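Side-chain contact in copper-transporting ATPase PAA1, chloroplastic (Arabidopsis thaliana, PDB 5LBD), which transports monovalent copper across the chloroplast envelope at the expense of ATP, the present chain being its isolated nucleotide-binding domain: residues M31-V36 against K46-A51. The protein carries 2 engineered substitutions. Sequence-based numbering, arbitrary orientation.
Sequences MLAAAV and KAIVKA
In the nucleotide-binding (N) domain of this P1B-type ATPase, a pair of consecutive helices packs against an antiparallel sheet, and Ala33 and Ala34 of the first helix meet Ile48 and Val49 of the second where the two helices touch. The segments run at 131° to each other, and their axes approach to 8.4 Å. The alanines of the first helix are consistent with this close approach: the CA atoms of Ala34 and Val49 lie 4.7 Å apart, and the CB of Ala34 sits 4.0 Å from the CA of Val49, so this methyl touches the main chain of the second helix as well as the Val49 side chain. Ile48 makes the closer of the two side-chain approaches through its CG2 methyl, which stands anti to the backbone N and is thereby aimed at the first helix. This methyl lies 3.8 Å from Ala33 CB and 3.7 Å from Ala34 N, meeting the Ala33 side chain and the adjoining main chain together, with Ala34 CB slightly farther away at 4.2 Å. Val49 makes a lighter contact. With CG1 anti to the backbone N (chi1 171°), its other methyl, CG2, is turned to the first helix and reaches Ala34 O at 4.0 Å and Ala34 CB at 4.3 Å. No hydrogen bond joins the two segments; the contact is apolar, made by methyl groups against one another and against helix backbone. Ala33 and Ile48 are buried, whereas Ala34 and Val49 remain partly exposed, so the interface passes from the domain core toward the surface. On the inner side, Ala33 also touches Val86 of strand 82-87 and Ile118 of strand 115-120, while Ile48 rests on Val116 of that latter strand, seating helices 26-37 and 43-52 together against the sheet.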
HETATM    1  N   MSE A  31      -5.044   5.491  -2.286  1.00 13.75           N
HETATM    2  CA  MSE A  31      -6.395   4.977  -2.271  1.00 17.12           C
HETATM    3  C   MSE A  31      -6.409   3.451  -2.456  1.00 17.64           C
HETATM    4  O   MSE A  31      -7.177   2.784  -1.816  1.00 16.06           O
HETATM    5  CB  MSE A  31      -7.221   5.721  -3.309  1.00 19.24           C
HETATM    6  CG  MSE A  31      -7.402   7.201  -2.929  1.00 20.93           C
HETATM    7 SE   MSE A  31      -8.747   8.124  -3.935  0.58 30.20          SE
HETATM    8  CE  MSE A  31      -8.150   7.567  -5.587  1.00 24.65           C
ATOM      9  N   LEU A  32      -5.522   2.900  -3.285  1.00 16.38           N
ATOM     10  CA  LEU A  32      -5.485   1.448  -3.428  1.00 14.39           C
ATOM     11  C   LEU A  32      -5.008   0.803  -2.140  1.00 13.52           C
ATOM     12  O   LEU A  32      -5.562  -0.199  -1.685  1.00 15.42           O
ATOM     13  CB  LEU A  32      -4.539   1.079  -4.573  1.00 16.05           C
ATOM     14  CG  LEU A  32      -5.003   1.371  -5.987  1.00 16.38           C
ATOM     15  CD1 LEU A  32      -3.831   1.283  -6.930  1.00 19.18           C
ATOM     16  CD2 LEU A  32      -6.096   0.437  -6.414  1.00 19.93           C
ATOM     17  N   ALA A  33      -3.955   1.358  -1.552  1.00 15.43           N
ATOM     18  CA  ALA A  33      -3.450   0.772  -0.300  1.00 15.84           C
ATOM     19  C   ALA A  33      -4.482   0.886   0.820  1.00 13.96           C
ATOM     20  O   ALA A  33      -4.687  -0.047   1.598  1.00 16.68           O
ATOM     21  CB  ALA A  33      -2.153   1.454   0.101  1.00 15.70           C
ATOM     22  N   ALA A  34      -5.187   2.012   0.885  1.00 14.84           N
ATOM     23  CA  ALA A  34      -6.208   2.156   1.903  1.00 14.94           C
ATOM     24  C   ALA A  34      -7.327   1.140   1.742  1.00 16.93           C
ATOM     25  O   ALA A  34      -7.938   0.747   2.729  1.00 17.28           O
ATOM     26  CB  ALA A  34      -6.776   3.562   1.881  1.00 16.35           C
ATOM     27  N   ALA A  35      -7.651   0.747   0.512  1.00 15.25           N
ATOM     28  CA  ALA A  35      -8.680  -0.259   0.317  1.00 17.58           C
ATOM     29  C   ALA A  35      -8.262  -1.596   0.921  1.00 15.64           C
ATOM     30  O   ALA A  35      -9.076  -2.307   1.511  1.00 18.11           O
ATOM     31  CB  ALA A  35      -8.960  -0.431  -1.163  1.00 19.14           C
ATOM     32  N   VAL A  36      -6.986  -1.935   0.782  1.00 15.17           N
ATOM     33  CA  VAL A  36      -6.457  -3.133   1.434  1.00 15.60           C
ATOM     34  C   VAL A  36      -6.521  -2.987   2.947  1.00 15.87           C
ATOM     35  O   VAL A  36      -6.882  -3.938   3.662  1.00 19.35           O
ATOM     36  CB  VAL A  36      -5.014  -3.378   0.953  1.00 15.98           C
ATOM     37  CG1 VAL A  36      -4.381  -4.597   1.686  1.00 19.56           C
ATOM     38  CG2 VAL A  36      -4.987  -3.599  -0.542  1.00 19.68           C
ATOM     39  N   LYS A  46      -3.721   2.308   9.637  1.00 16.69           N
ATOM     40  CA  LYS A  46      -4.653   3.384   9.926  1.00 16.89           C
ATOM     41  C   LYS A  46      -4.144   4.712   9.394  1.00 17.22           C
ATOM     42  O   LYS A  46      -4.942   5.566   8.988  1.00 16.75           O
ATOM     43  CB  LYS A  46      -4.887   3.489  11.417  1.00 19.21           C
ATOM     44  CG  LYS A  46      -5.661   2.278  11.967  1.00 20.83           C
ATOM     45  CD  LYS A  46      -6.007   2.443  13.431  1.00 30.57           C
ATOM     46  CE  LYS A  46      -7.150   3.427  13.604  1.00 50.24           C
ATOM     47  NZ  LYS A  46      -7.868   3.239  14.908  1.00 73.10           N
ATOM     48  N   ALA A  47      -2.833   4.920   9.423  1.00 16.21           N
ATOM     49  CA  ALA A  47      -2.272   6.151   8.872  1.00 20.59           C
ATOM     50  C   ALA A  47      -2.497   6.241   7.368  1.00 15.89           C
ATOM     51  O   ALA A  47      -2.767   7.342   6.857  1.00 17.04           O
ATOM     52  CB  ALA A  47      -0.781   6.244   9.199  1.00 19.14           C
ATOM     53  N   ILE A  48      -2.355   5.121   6.642  1.00 15.38           N
ATOM     54  CA  ILE A  48      -2.650   5.095   5.209  1.00 14.75           C
ATOM     55  C   ILE A  48      -4.120   5.433   4.971  1.00 14.77           C
ATOM     56  O   ILE A  48      -4.462   6.276   4.130  1.00 14.04           O
ATOM     57  CB  ILE A  48      -2.281   3.724   4.621  1.00 14.52           C
ATOM     58  CG1 ILE A  48      -0.763   3.549   4.654  1.00 15.20           C
ATOM     59  CG2 ILE A  48      -2.763   3.613   3.208  1.00 17.65           C
ATOM     60  CD1 ILE A  48      -0.334   2.174   4.282  1.00 17.96           C
ATOM     61  N   VAL A  49      -5.014   4.774   5.718  1.00 13.44           N
ATOM     62  CA  VAL A  49      -6.434   5.030   5.576  1.00 14.56           C
ATOM     63  C   VAL A  49      -6.752   6.513   5.796  1.00 15.68           C
ATOM     64  O   VAL A  49      -7.551   7.102   5.068  1.00 17.61           O
ATOM     65  CB  VAL A  49      -7.215   4.101   6.520  1.00 16.16           C
ATOM     66  CG1 VAL A  49      -8.664   4.484   6.563  1.00 17.77           C
ATOM     67  CG2 VAL A  49      -7.042   2.686   6.083  1.00 18.64           C
ATOM     68  N   LYS A  50      -6.186   7.117   6.845  1.00 15.79           N
ATOM     69  CA  LYS A  50      -6.449   8.516   7.148  1.00 16.69           C
ATOM     70  C   LYS A  50      -5.982   9.405   6.006  1.00 16.13           C
ATOM     71  O   LYS A  50      -6.707  10.308   5.572  1.00 17.75           O
ATOM     72  CB  LYS A  50      -5.732   8.892   8.442  1.00 18.69           C
ATOM     73  CG  LYS A  50      -5.970  10.334   8.892  1.00 24.12           C
ATOM     74  CD  LYS A  50      -5.279  10.682  10.201  1.00 38.40           C
ATOM     75  CE  LYS A  50      -5.718  12.058  10.680  1.00 47.91           C
ATOM     76  NZ  LYS A  50      -4.956  12.495  11.875  1.00 59.29           N
ATOM     77  N   ALA A  51      -4.782   9.144   5.505  1.00 16.28           N
ATOM     78  CA  ALA A  51      -4.213   9.994   4.457  1.00 17.98           C
ATOM     79  C   ALA A  51      -5.025   9.894   3.170  1.00 14.61           C
ATOM     80  O   ALA A  51      -5.120  10.871   2.418  1.00 16.31           O
ATOM     81  CB  ALA A  51      -2.757   9.580   4.193  1.00 17.13           C
TER